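Side-chain contacts in type III Pentaketide Synthase (Neurospora crassa, PDB 3EUO), which is a fungal type III polyketide synthase of the chalcone and stilbene synthase family that probably assembles pentaketide chains by repeated acyl transfer: residues S283-Q286 against D290-W293; P221-L226 against R341-D346; E230-P235 against Y270-S275; A149-A154 against N370-M375; Y321-N326 against I335-N340. All blocks are in the same frame, centred on the assembly; numbering follows the deposited sequence.

Contact 1. Residues S283-Q286 against D290-W293; sequences SSYQ and DFDW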
# COMPACT_ATOMS: atom_id res chain seq x y z
N SER A 283 -27.43 25.79 11.01
CA SER A 283 -27.47 25.95 12.47
C SER A 283 -27.86 24.68 13.21
O SER A 283 -27.45 24.47 14.35
CB SER A 283 -28.40 27.10 12.88
OG SER A 283 -29.69 26.96 12.32
N SER A 284 -28.64 23.83 12.55
CA SER A 284 -29.11 22.58 13.15
C SER A 284 -28.05 21.47 13.19
O SER A 284 -28.29 20.38 13.70
CB SER A 284 -30.39 22.10 12.46
OG SER A 284 -30.24 22.11 11.05
N TYR A 285 -26.87 21.76 12.65
CA TYR A 285 -25.74 20.83 12.68
C TYR A 285 -24.51 21.52 13.28
O TYR A 285 -23.61 21.95 12.57
CB TYR A 285 -25.47 20.24 11.29
CG TYR A 285 -26.62 19.40 10.81
CD1 TYR A 285 -26.70 18.04 11.12
CD2 TYR A 285 -27.67 19.97 10.07
CE1 TYR A 285 -27.77 17.27 10.70
CE2 TYR A 285 -28.74 19.20 9.65
CZ TYR A 285 -28.79 17.86 9.97
OH TYR A 285 -29.85 17.10 9.55
N GLN A 286 -24.52 21.61 14.61
CA GLN A 286 -23.53 22.37 15.37
C GLN A 286 -22.86 21.56 16.46
O GLN A 286 -21.72 21.83 16.84
CB GLN A 286 -24.19 23.58 16.02
CG GLN A 286 -24.03 24.88 15.26
CD GLN A 286 -23.82 26.07 16.19
OE1 GLN A 286 -23.15 27.04 15.84
NE2 GLN A 286 -24.39 25.99 17.39
N ASP A 290 -26.18 16.36 16.97
CA ASP A 290 -26.88 16.81 15.75
C ASP A 290 -26.66 15.88 14.56
O ASP A 290 -27.44 15.89 13.62
CB ASP A 290 -26.45 18.23 15.35
CG ASP A 290 -26.90 19.31 16.33
OD1 ASP A 290 -27.86 19.08 17.11
OD2 ASP A 290 -26.31 20.41 16.31
N PHE A 291 -25.57 15.10 14.60
CA PHE A 291 -25.18 14.29 13.45
C PHE A 291 -25.54 12.83 13.63
O PHE A 291 -25.73 12.36 14.76
CB PHE A 291 -23.66 14.38 13.22
CG PHE A 291 -23.16 15.78 12.99
CD1 PHE A 291 -23.07 16.29 11.70
CD2 PHE A 291 -22.79 16.58 14.07
CE1 PHE A 291 -22.61 17.59 11.49
CE2 PHE A 291 -22.33 17.88 13.86
CZ PHE A 291 -22.24 18.39 12.56
N ASP A 292 -25.61 12.11 12.51
CA ASP A 292 -25.54 10.66 12.52
C ASP A 292 -24.07 10.29 12.53
O ASP A 292 -23.25 10.99 11.94
CB ASP A 292 -26.25 10.06 11.32
CG ASP A 292 -27.74 9.85 11.56
OD1 ASP A 292 -28.13 9.67 12.74
OD2 ASP A 292 -28.51 9.86 10.58
N TRP A 293 -23.74 9.19 13.19
CA TRP A 293 -22.36 8.80 13.40
C TRP A 293 -22.09 7.41 12.84
O TRP A 293 -22.60 6.40 13.34
CB TRP A 293 -22.02 8.86 14.89
CG TRP A 293 -21.71 10.24 15.39
CD1 TRP A 293 -22.61 11.24 15.66
CD2 TRP A 293 -20.42 10.75 15.73
NE1 TRP A 293 -21.95 12.35 16.12
CE2 TRP A 293 -20.61 12.08 16.17
CE3 TRP A 293 -19.13 10.22 15.68
CZ2 TRP A 293 -19.54 12.89 16.57
CZ3 TRP A 293 -18.07 11.03 16.08
CH2 TRP A 293 -18.28 12.34 16.52
O HOH W 1 -27.52 22.99 16.44
O HOH W 2 -29.45 17.95 13.42

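Contact 2. Residues P221-L226 against R341-D346; sequences PAIYDL and RLREKD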
# COMPACT_ATOMS: atom_id res chain seq x y z
N PRO A 221 -27.67 12.03 -9.42
CA PRO A 221 -27.88 11.53 -8.06
C PRO A 221 -26.57 11.08 -7.41
O PRO A 221 -25.63 10.69 -8.09
CB PRO A 221 -28.80 10.32 -8.26
CG PRO A 221 -29.31 10.42 -9.66
CD PRO A 221 -28.25 11.12 -10.43
N ALA A 222 -26.53 11.18 -6.09
CA ALA A 222 -25.44 10.63 -5.30
C ALA A 222 -26.02 10.20 -3.97
O ALA A 222 -27.14 10.60 -3.62
CB ALA A 222 -24.34 11.66 -5.10
N ILE A 223 -25.29 9.37 -3.23
CA ILE A 223 -25.75 8.91 -1.93
C ILE A 223 -25.25 9.85 -0.84
O ILE A 223 -26.03 10.31 -0.01
CB ILE A 223 -25.34 7.44 -1.65
CG1 ILE A 223 -25.95 6.50 -2.68
CG2 ILE A 223 -25.83 7.00 -0.29
CD1 ILE A 223 -25.02 6.12 -3.76
N TYR A 224 -23.95 10.15 -0.87
CA TYR A 224 -23.34 11.08 0.07
C TYR A 224 -22.45 12.03 -0.70
O TYR A 224 -21.85 11.64 -1.70
CB TYR A 224 -22.45 10.36 1.09
CG TYR A 224 -23.13 9.32 1.95
CD1 TYR A 224 -23.89 9.69 3.07
CD2 TYR A 224 -22.97 7.96 1.69
CE1 TYR A 224 -24.49 8.74 3.88
CE2 TYR A 224 -23.57 6.99 2.50
CZ TYR A 224 -24.33 7.39 3.60
OH TYR A 224 -24.92 6.44 4.40
N ASP A 225 -22.37 13.27 -0.24
CA ASP A 225 -21.31 14.19 -0.67
C ASP A 225 -20.20 14.17 0.39
O ASP A 225 -20.48 14.18 1.58
CB ASP A 225 -21.85 15.61 -0.83
CG ASP A 225 -22.92 15.71 -1.90
OD1 ASP A 225 -22.66 15.28 -3.05
OD2 ASP A 225 -24.01 16.21 -1.59
N LEU A 226 -18.94 14.12 -0.06
CA LEU A 226 -17.82 14.12 0.88
C LEU A 226 -17.33 15.56 1.05
O LEU A 226 -16.85 16.17 0.10
CB LEU A 226 -16.69 13.20 0.39
CG LEU A 226 -15.38 13.15 1.18
CD1 LEU A 226 -15.60 12.83 2.66
CD2 LEU A 226 -14.42 12.13 0.54
N ARG A 341 -25.35 0.40 5.14
CA ARG A 341 -26.48 0.04 5.98
C ARG A 341 -27.23 1.27 6.50
O ARG A 341 -28.45 1.25 6.62
CB ARG A 341 -26.02 -0.85 7.15
CG ARG A 341 -27.12 -1.33 8.09
CD ARG A 341 -27.93 -2.48 7.51
NE ARG A 341 -28.79 -3.08 8.53
CZ ARG A 341 -30.11 -3.20 8.44
NH1 ARG A 341 -30.76 -2.80 7.36
NH2 ARG A 341 -30.79 -3.75 9.44
N LEU A 342 -26.49 2.34 6.79
CA LEU A 342 -27.08 3.56 7.35
C LEU A 342 -28.20 4.12 6.49
O LEU A 342 -29.19 4.64 7.01
CB LEU A 342 -26.00 4.64 7.57
CG LEU A 342 -26.41 5.97 8.21
CD1 LEU A 342 -26.94 5.78 9.63
CD2 LEU A 342 -25.24 6.95 8.20
N ARG A 343 -28.06 4.01 5.17
CA ARG A 343 -29.03 4.61 4.26
C ARG A 343 -30.21 3.69 3.91
O ARG A 343 -31.01 4.02 3.03
CB ARG A 343 -28.35 5.20 3.01
CG ARG A 343 -27.40 4.25 2.26
CD ARG A 343 -28.13 3.13 1.54
NE ARG A 343 -27.24 2.32 0.69
CZ ARG A 343 -26.96 2.59 -0.58
NH1 ARG A 343 -27.48 3.65 -1.19
NH2 ARG A 343 -26.14 1.79 -1.26
N GLU A 344 -30.31 2.55 4.59
CA GLU A 344 -31.41 1.61 4.37
C GLU A 344 -32.62 1.98 5.23
O GLU A 344 -32.46 2.58 6.30
CB GLU A 344 -30.96 0.17 4.62
CG GLU A 344 -29.86 -0.28 3.66
CD GLU A 344 -29.47 -1.74 3.80
OE1 GLU A 344 -29.93 -2.42 4.74
OE2 GLU A 344 -28.68 -2.21 2.94
N LYS A 345 -33.82 1.64 4.76
CA LYS A 345 -35.07 2.08 5.41
C LYS A 345 -35.20 1.67 6.88
O LYS A 345 -35.69 2.46 7.69
CB LYS A 345 -36.30 1.61 4.62
CG LYS A 345 -36.40 2.13 3.19
CD LYS A 345 -36.81 3.60 3.13
CE LYS A 345 -36.95 4.07 1.67
NZ LYS A 345 -35.65 4.10 0.94
N ASP A 346 -34.79 0.46 7.24
CA ASP A 346 -34.97 0.03 8.62
C ASP A 346 -34.01 0.75 9.59
O ASP A 346 -34.26 0.80 10.79
CB ASP A 346 -34.95 -1.49 8.78
CG ASP A 346 -33.72 -2.13 8.20
OD1 ASP A 346 -32.76 -1.40 7.88
OD2 ASP A 346 -33.71 -3.38 8.06

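Contact 3. Residues E230-P235 against Y270-S275; sequences ENRVIP and YADLLS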
# COMPACT_ATOMS: atom_id res chain seq x y z
N GLU A 230 -10.43 14.57 8.42
CA GLU A 230 -9.31 14.77 9.34
C GLU A 230 -8.59 13.45 9.54
O GLU A 230 -9.21 12.39 9.60
CB GLU A 230 -9.80 15.28 10.71
CG GLU A 230 -10.35 16.69 10.71
CD GLU A 230 -9.33 17.76 10.38
OE1 GLU A 230 -8.18 17.67 10.86
OE2 GLU A 230 -9.68 18.70 9.63
N ASN A 231 -7.26 13.53 9.65
CA ASN A 231 -6.46 12.38 9.99
C ASN A 231 -5.39 12.80 11.00
O ASN A 231 -4.79 13.86 10.86
CB ASN A 231 -5.84 11.75 8.73
CG ASN A 231 -4.86 12.66 8.03
OD1 ASN A 231 -5.24 13.66 7.43
ND2 ASN A 231 -3.58 12.33 8.11
N ARG A 232 -5.19 11.98 12.02
CA ARG A 232 -4.20 12.27 13.07
C ARG A 232 -3.55 10.97 13.49
O ARG A 232 -4.17 9.92 13.42
CB ARG A 232 -4.88 12.86 14.31
CG ARG A 232 -5.42 14.27 14.19
CD ARG A 232 -4.55 15.28 14.95
NE ARG A 232 -4.98 16.67 14.70
CZ ARG A 232 -4.22 17.75 14.86
NH1 ARG A 232 -2.95 17.64 15.24
NH2 ARG A 232 -4.71 18.96 14.60
N VAL A 233 -2.31 11.06 13.97
CA VAL A 233 -1.65 9.95 14.64
C VAL A 233 -1.54 10.28 16.13
O VAL A 233 -1.07 11.36 16.49
CB VAL A 233 -0.25 9.66 14.05
CG1 VAL A 233 0.47 8.61 14.85
CG2 VAL A 233 -0.38 9.23 12.60
N ILE A 234 -2.01 9.38 16.98
CA ILE A 234 -1.91 9.54 18.44
C ILE A 234 -0.46 9.25 18.83
O ILE A 234 0.06 8.18 18.51
CB ILE A 234 -2.89 8.61 19.21
CG1 ILE A 234 -4.35 8.90 18.80
CG2 ILE A 234 -2.69 8.76 20.73
CD1 ILE A 234 -5.42 7.99 19.44
N PRO A 235 0.21 10.20 19.52
CA PRO A 235 1.64 10.02 19.78
C PRO A 235 1.93 8.82 20.68
O PRO A 235 1.12 8.49 21.56
CB PRO A 235 2.04 11.31 20.51
CG PRO A 235 0.94 12.27 20.24
CD PRO A 235 -0.30 11.45 20.11
N TYR A 270 -12.91 15.65 16.22
CA TYR A 270 -14.22 16.16 15.83
C TYR A 270 -14.23 17.69 15.75
O TYR A 270 -14.74 18.25 14.78
CB TYR A 270 -15.30 15.67 16.81
CG TYR A 270 -16.61 16.40 16.70
CD1 TYR A 270 -17.59 15.99 15.80
CD2 TYR A 270 -16.87 17.51 17.50
CE1 TYR A 270 -18.79 16.67 15.70
CE2 TYR A 270 -18.07 18.20 17.41
CZ TYR A 270 -19.02 17.77 16.51
OH TYR A 270 -20.21 18.46 16.42
N ALA A 271 -13.66 18.34 16.77
CA ALA A 271 -13.61 19.81 16.83
C ALA A 271 -12.88 20.41 15.63
O ALA A 271 -13.31 21.41 15.06
CB ALA A 271 -12.96 20.28 18.14
N ASP A 272 -11.78 19.78 15.25
CA ASP A 272 -11.00 20.21 14.09
C ASP A 272 -11.73 19.98 12.78
O ASP A 272 -11.72 20.85 11.89
CB ASP A 272 -9.64 19.52 14.09
CG ASP A 272 -8.67 20.13 15.10
OD1 ASP A 272 -8.92 21.28 15.54
OD2 ASP A 272 -7.68 19.47 15.44
N LEU A 273 -12.37 18.82 12.65
CA LEU A 273 -13.20 18.50 11.50
C LEU A 273 -14.32 19.53 11.33
O LEU A 273 -14.51 20.08 10.24
CB LEU A 273 -13.81 17.10 11.65
CG LEU A 273 -14.79 16.63 10.56
CD1 LEU A 273 -14.05 16.34 9.27
CD2 LEU A 273 -15.57 15.40 11.02
N LEU A 274 -15.04 19.78 12.41
CA LEU A 274 -16.20 20.66 12.37
C LEU A 274 -15.80 22.11 12.09
O LEU A 274 -16.46 22.78 11.29
CB LEU A 274 -17.01 20.55 13.66
CG LEU A 274 -18.34 21.30 13.76
CD1 LEU A 274 -19.33 20.81 12.71
CD2 LEU A 274 -18.91 21.12 15.15
N SER A 275 -14.73 22.59 12.72
CA SER A 275 -14.31 23.99 12.54
C SER A 275 -13.83 24.28 11.11
O SER A 275 -14.01 25.40 10.62
CB SER A 275 -13.26 24.40 13.57
OG SER A 275 -12.03 23.74 13.36

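Contact 4. Residues A149-A154 against N370-M375; sequences ALRTAA and NVEMCM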
# COMPACT_ATOMS: atom_id res chain seq x y z
N ALA A 149 -8.51 4.93 2.71
CA ALA A 149 -8.68 4.77 1.27
C ALA A 149 -9.61 5.85 0.71
O ALA A 149 -9.33 6.41 -0.34
CB ALA A 149 -9.20 3.37 0.94
N LEU A 150 -10.69 6.14 1.43
CA LEU A 150 -11.62 7.18 1.01
C LEU A 150 -10.95 8.56 0.90
O LEU A 150 -11.17 9.27 -0.08
CB LEU A 150 -12.84 7.25 1.95
CG LEU A 150 -13.97 8.19 1.50
CD1 LEU A 150 -14.64 7.71 0.21
CD2 LEU A 150 -14.99 8.37 2.62
N ARG A 151 -10.15 8.91 1.90
CA ARG A 151 -9.47 10.20 1.94
C ARG A 151 -8.41 10.29 0.83
O ARG A 151 -8.26 11.33 0.17
CB ARG A 151 -8.84 10.42 3.32
CG ARG A 151 -7.98 11.68 3.45
CD ARG A 151 -7.45 11.87 4.89
NE ARG A 151 -6.84 10.65 5.42
CZ ARG A 151 -5.66 10.17 5.05
NH1 ARG A 151 -4.94 10.82 4.14
NH2 ARG A 151 -5.20 9.04 5.58
N THR A 152 -7.69 9.19 0.63
CA THR A 152 -6.71 9.11 -0.45
C THR A 152 -7.42 9.28 -1.79
O THR A 152 -6.98 10.08 -2.61
CB THR A 152 -5.94 7.79 -0.40
OG1 THR A 152 -5.26 7.69 0.86
CG2 THR A 152 -4.90 7.73 -1.53
N ALA A 153 -8.52 8.55 -1.99
CA ALA A 153 -9.35 8.72 -3.18
C ALA A 153 -9.82 10.16 -3.39
O ALA A 153 -9.87 10.64 -4.52
CB ALA A 153 -10.55 7.78 -3.14
N ALA A 154 -10.18 10.85 -2.30
CA ALA A 154 -10.61 12.25 -2.39
C ALA A 154 -9.50 13.13 -2.94
O ALA A 154 -9.73 13.94 -3.84
CB ALA A 154 -11.07 12.76 -1.02
N ASN A 370 -3.66 5.40 14.28
CA ASN A 370 -4.19 6.35 13.31
C ASN A 370 -5.67 6.59 13.56
O ASN A 370 -6.43 5.64 13.74
CB ASN A 370 -4.04 5.81 11.88
CG ASN A 370 -2.61 5.83 11.39
OD1 ASN A 370 -1.67 6.11 12.14
ND2 ASN A 370 -2.43 5.54 10.11
N VAL A 371 -6.06 7.86 13.54
CA VAL A 371 -7.46 8.25 13.64
C VAL A 371 -7.90 8.87 12.32
O VAL A 371 -7.20 9.73 11.77
CB VAL A 371 -7.68 9.30 14.76
CG1 VAL A 371 -9.16 9.65 14.88
CG2 VAL A 371 -7.13 8.79 16.10
N GLU A 372 -9.05 8.43 11.81
CA GLU A 372 -9.62 8.96 10.58
C GLU A 372 -11.04 9.44 10.86
O GLU A 372 -11.82 8.72 11.49
CB GLU A 372 -9.68 7.87 9.50
CG GLU A 372 -8.32 7.31 9.06
CD GLU A 372 -7.53 8.23 8.12
OE1 GLU A 372 -8.09 9.17 7.54
OE2 GLU A 372 -6.32 7.97 7.95
N MET A 373 -11.36 10.65 10.42
CA MET A 373 -12.74 11.14 10.43
C MET A 373 -13.08 11.75 9.09
O MET A 373 -12.22 12.30 8.41
CB MET A 373 -12.97 12.19 11.53
CG MET A 373 -13.26 11.64 12.90
SD MET A 373 -14.00 12.87 14.05
CE MET A 373 -13.69 12.00 15.58
N CYS A 374 -14.35 11.65 8.71
CA CYS A 374 -14.85 12.35 7.53
C CYS A 374 -16.22 12.94 7.81
O CYS A 374 -16.96 12.46 8.69
CB CYS A 374 -14.89 11.40 6.32
SG CYS A 374 -16.08 10.05 6.45
N MET A 375 -16.56 14.00 7.08
CA MET A 375 -17.89 14.56 7.12
C MET A 375 -18.59 14.31 5.79
O MET A 375 -18.09 14.72 4.74
CB MET A 375 -17.85 16.06 7.41
CG MET A 375 -19.24 16.71 7.54
SD MET A 375 -20.19 16.22 9.00
CE MET A 375 -19.39 17.26 10.22

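Contact 5. Residues Y321-N326 against I335-N340; sequences YDRYIN and IFSVLN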
# COMPACT_ATOMS: atom_id res chain seq x y z
N TYR A 321 -23.79 -0.33 15.36
CA TYR A 321 -24.33 -1.42 16.17
C TYR A 321 -24.83 -2.59 15.34
O TYR A 321 -24.57 -3.75 15.68
CB TYR A 321 -25.42 -0.91 17.11
CG TYR A 321 -24.86 -0.40 18.41
CD1 TYR A 321 -24.73 0.97 18.65
CD2 TYR A 321 -24.43 -1.28 19.41
CE1 TYR A 321 -24.20 1.45 19.84
CE2 TYR A 321 -23.91 -0.82 20.61
CZ TYR A 321 -23.79 0.55 20.82
OH TYR A 321 -23.26 1.01 22.01
N ASP A 322 -25.56 -2.29 14.27
CA ASP A 322 -26.13 -3.31 13.40
C ASP A 322 -25.05 -4.19 12.79
O ASP A 322 -25.16 -5.42 12.79
CB ASP A 322 -26.96 -2.67 12.29
CG ASP A 322 -27.61 -3.69 11.38
OD1 ASP A 322 -28.74 -4.12 11.70
OD2 ASP A 322 -27.00 -4.06 10.35
N ARG A 323 -24.00 -3.56 12.26
CA ARG A 323 -22.85 -4.27 11.69
C ARG A 323 -22.12 -5.10 12.75
O ARG A 323 -21.84 -6.28 12.55
CB ARG A 323 -21.89 -3.28 11.04
CG ARG A 323 -22.00 -3.21 9.53
CD ARG A 323 -23.37 -2.73 9.07
NE ARG A 323 -23.63 -3.27 7.74
CZ ARG A 323 -24.42 -4.31 7.49
NH1 ARG A 323 -25.07 -4.93 8.47
NH2 ARG A 323 -24.56 -4.72 6.25
N TYR A 324 -21.83 -4.47 13.88
CA TYR A 324 -21.05 -5.09 14.93
C TYR A 324 -21.73 -6.34 15.49
O TYR A 324 -21.12 -7.41 15.60
CB TYR A 324 -20.81 -4.07 16.04
CG TYR A 324 -20.00 -4.60 17.20
CD1 TYR A 324 -18.63 -4.84 17.08
CD2 TYR A 324 -20.61 -4.86 18.42
CE1 TYR A 324 -17.89 -5.32 18.16
CE2 TYR A 324 -19.89 -5.35 19.50
CZ TYR A 324 -18.54 -5.58 19.37
OH TYR A 324 -17.84 -6.05 20.44
N ILE A 325 -23.02 -6.21 15.83
CA ILE A 325 -23.75 -7.31 16.44
C ILE A 325 -23.92 -8.48 15.47
O ILE A 325 -23.74 -9.64 15.86
CB ILE A 325 -25.13 -6.85 16.99
CG1 ILE A 325 -24.92 -5.88 18.15
CG2 ILE A 325 -25.95 -8.06 17.46
CD1 ILE A 325 -26.19 -5.19 18.64
N ASN A 326 -24.26 -8.18 14.22
CA ASN A 326 -24.63 -9.21 13.27
C ASN A 326 -23.50 -9.74 12.39
O ASN A 326 -23.66 -10.79 11.75
CB ASN A 326 -25.79 -8.71 12.41
CG ASN A 326 -27.01 -8.40 13.26
OD1 ASN A 326 -27.38 -7.24 13.44
ND2 ASN A 326 -27.63 -9.44 13.81
N ILE A 335 -16.37 -0.13 7.65
CA ILE A 335 -16.89 1.23 7.58
C ILE A 335 -17.81 1.47 6.38
O ILE A 335 -18.84 2.12 6.53
CB ILE A 335 -15.79 2.34 7.72
CG1 ILE A 335 -16.41 3.73 7.93
CG2 ILE A 335 -14.85 2.36 6.51
CD1 ILE A 335 -17.38 3.81 9.12
N PHE A 336 -17.45 0.93 5.21
CA PHE A 336 -18.33 1.10 4.05
C PHE A 336 -19.62 0.29 4.22
O PHE A 336 -20.68 0.67 3.72
CB PHE A 336 -17.64 0.74 2.72
CG PHE A 336 -16.44 1.61 2.37
CD1 PHE A 336 -16.28 2.88 2.91
CD2 PHE A 336 -15.49 1.15 1.46
CE1 PHE A 336 -15.18 3.68 2.58
CE2 PHE A 336 -14.39 1.93 1.11
CZ PHE A 336 -14.23 3.20 1.68
N SER A 337 -19.51 -0.83 4.94
CA SER A 337 -20.66 -1.65 5.30
C SER A 337 -21.62 -0.86 6.19
O SER A 337 -22.84 -0.88 5.97
CB SER A 337 -20.21 -2.94 5.99
OG SER A 337 -21.31 -3.79 6.24
N VAL A 338 -21.06 -0.15 7.17
CA VAL A 338 -21.82 0.79 8.01
C VAL A 338 -22.51 1.90 7.18
O VAL A 338 -23.72 2.13 7.32
CB VAL A 338 -20.94 1.39 9.13
CG1 VAL A 338 -21.67 2.50 9.89
CG2 VAL A 338 -20.47 0.28 10.09
N LEU A 339 -21.75 2.56 6.29
CA LEU A 339 -22.33 3.61 5.44
C LEU A 339 -23.42 3.10 4.48
O LEU A 339 -24.41 3.82 4.22
CB LEU A 339 -21.23 4.35 4.67
CG LEU A 339 -20.34 5.26 5.51
CD1 LEU A 339 -19.14 5.65 4.67
CD2 LEU A 339 -21.10 6.49 5.99
N ASN A 340 -23.25 1.88 3.98
CA ASN A 340 -24.26 1.25 3.14
C ASN A 340 -25.53 0.96 3.95
O ASN A 340 -26.64 1.26 3.52
CB ASN A 340 -23.70 -0.05 2.54
CG ASN A 340 -24.63 -0.65 1.50
OD1 ASN A 340 -25.16 0.05 0.63
ND2 ASN A 340 -24.83 -1.96 1.57
O HOH W 3 -23.99 -2.99 4.19

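Contact 1. Residues S283-Q286 against D290-W293
Tyr-285 and Phe-291 lean on each other obliquely, their ring planes 54° apart and their centroids separated by 5.8 Å. Tyr-285 CD1 lies over one face of the phenyl ring, and Tyr-285 CB approaches Phe-291 CE1 to 3.9 Å. The tyrosine ring also meets the backbone of the neighbouring residue, with Asp-290 O 3.2 Å from Tyr-285 CE1. Asp-290 points at the other segment: with CG beside its own backbone N (chi1 -68°), its carboxylate swings back over the preceding chain. There OD2 offers its anti lone pair to the Gln-286 N-H, and the bond from Gln-286 N to Asp-290 OD2 is short at 2.7 Å and nearly straight at 168°. Two waters complete the link. One donates to both Ser-283 O and Asp-290 OD2; the other joins Ser-284 O to Asp-290 O while resting above a face of the Tyr-285 ring, toward its rim. Lys-287 pairs with OD1 of the same aspartate, and Tyr-285 OH is held by Glu-358 N. Carboxylate, water and aromatic ring thus close a turn at the surface, leading into strand 292-295, the edge strand, within this chain, of the central sheet of this thiolase-like fold.

Contact 2. Residues P221-L226 against R341-D346
Slanting past the guanidinium of Arg-343, the side chain of Ile-223 brings CG1 to 3.6 Å from Arg-343 NH1, with its CG2 branch close to the same nitrogen. The second flat group, the Tyr-224 ring, makes its contact through the hydroxyl at its far end: Tyr-224 OH lies 3.8 Å from Leu-342 CB, equally near Leu-342 CD2, and against CB and CG of Arg-343. That hydroxyl is hydrogen-bonded to Leu-339 O, in the last turn of helix 334-342. A third flat group, the guanidinium of Arg-341, whose side chain sets off away from the strand, has two carboxylates at its edge. Asp-346 OD2 lies in its plane and takes Arg-341 NH1 on the syn lone pair at 3.1 Å; Glu-344 OE1 is met by the same Arg-341 NH1 at 2.8 Å, tilted from the plane. Arg-343 reaches back because its CG sits between backbone N and carbonyl carbon (chi1 51°) and the chain bends again at chi2. Its NH2 then forms a salt bridge with Glu-95 and a hydrogen bond with Asn-340 OD1. A serine at Arg-343 would probably deprive Glu-95 of this charged partner and uncover the flank of Ile-223. On the strand side, Ile-223 and Tyr-224 both face Ile-5, forming a classic beta bulge; the bulged start of strand 224-233 is therefore what receives the end of helix 334-342.

Contact 3. Residues E230-P235 against Y270-S275
Asp-272 OD2 receives Arg-232 NH2 at 3.1 Å in a salt bridge whose hydrogen bond is weak, bent to 133°. The two side chains cross at about a right angle, and guanidinium and carboxylate planes stand 33° apart, so the pair does not meet flat on. The arginine has a second partner, Asp-131 of the second subunit, at NH1. Two residues earlier on the strand, Glu-230 supplies the apolar part: its chain folds at chi2 (-65°), laying CG against the helix backbone, where Glu-230 CG comes 3.5 Å from Leu-273 CA. The same methylene rests 3.6 Å from Leu-273 CB. Beyond this fold the carboxylate passes beside Asp-272, with Glu-230 OE1 4.9 Å from Asp-272 OD2, a like-charged neighbour that is not in contact. Glu-230 OE1 is bound instead by Arg-132 of the second subunit. An alanine here is likely to leave that Arg-132 short of a charged partner and open a gap beside Leu-273. Strand 230-233 and helix 270-275 run roughly antiparallel, their axes 8.9 Å apart. The chemistry implies two neighbouring carboxylates, each paired with an arginine, Glu-230 across the subunit interface and Asp-272 within the chain; the arginines probably offset any repulsion between the acids.

Contact 4. Residues A149-A154 against N370-M375
Arg-151 and Glu-372 form a salt bridge with two parallel hydrogen bonds, the guanidinium taking the carboxylate side-on. Arg-151 NE reaches Glu-372 OE1 at 2.9 Å in an almost straight bond (172°), using that oxygen's syn lone pair. Beside it, Arg-151 NH2 binds Glu-372 OE2 at 2.8 Å, also from the syn side but a little above the carboxylate plane. The groups lie nearly coplanar, 13° apart, although the side chains that carry them cross at about a right angle. The arginine runs extended through chi1 and chi2, then bends at chi3 (49°), which turns the NE edge toward the strand. The remaining nitrogen, NH1, pairs with Glu-134 of the second subunit. The apolar component is slighter: Leu-150 CD2 approaches Cys-374 SG to 4.3 Å, while Leu-226 packs against both residues from the adjoining strand. Glu-372 also touches Ser-144, which follows Cys-143, the residue modified here to 3-sulfinoalanine. Helix 145-162 and strand 370-378, from the N-terminal and C-terminal family regions, are thus joined in the interior by a charged pair whose two bonds fix the rotation of the carboxylate; the arginine, shared by Glu-372 and Glu-134 of the second subunit, probably offsets much of their negative charge.

Contact 5. Residues Y321-N326 against I335-N340
A chi1 of -101°, away from the usual staggered positions, and a sharp bend at chi2 (63°) fold Arg-323 across toward the neighbouring helix, while Ser-337 holds its OG opposite the backbone N (chi1 -175°), where the arginine arrives. The outcome is a double approach to one residue. Arg-323 NE lies 2.8 Å from Ser-337 OG and 3.1 Å from Ser-337 O; both hydrogen bonds are weak, consistent with one N-H being divided between two oxygens. The folded aliphatic part is used as well, with Arg-323 CG 3.9 Å from Val-338 CG2 as the two side chains slide past each other in opposite directions. A water extends the polar link: it accepts from Arg-323 NH2 at 2.7 Å, accepts from Asn-340 ND2, and donates to Ser-337 O at 3.0 Å. The third nitrogen turns back to its own helix, where Arg-323 NH1 meets Asp-322 OD2 in a 2.8 Å salt bridge. That carboxylate oxygen has a second partner in Arg-341, and Ser-337 OG is hydrogen-bonded to Tyr-12 OH. Helices 318-327 and 334-342, joined by a short connection, are therefore bridged in the interior by a guanidinium whose nitrogens are divided among serine, water and aspartate; several modest bonds, with Asp-322 supplying the opposite charge, probably offset the cost of burying it.

Contacts 4 and 5 are buried, contacts 2 and 3 partly so, and contact 1 lies at the surface. The chemistry differs: contact 4 has a strong bidentate ion pair, contact 5 weaker shared bonds and a single water, contact 3 a weak salt bridge whose charges have further partners on the second subunit, and contact 1 a carboxylate-to-backbone bond supplemented by two water bridges. Contact 2 crosses by van der Waals packing, its ion pairs lying to the side. Strand 224-233 serves contacts 2 and 3, and helix 334-342 contacts 2 and 5, joined by the Arg-341 to Asp-322 salt bridge. Contacts 3 and 4 share backbone pairing between neighbouring strands. Contact 1 touches contact 3 through Phe-291 and Tyr-270.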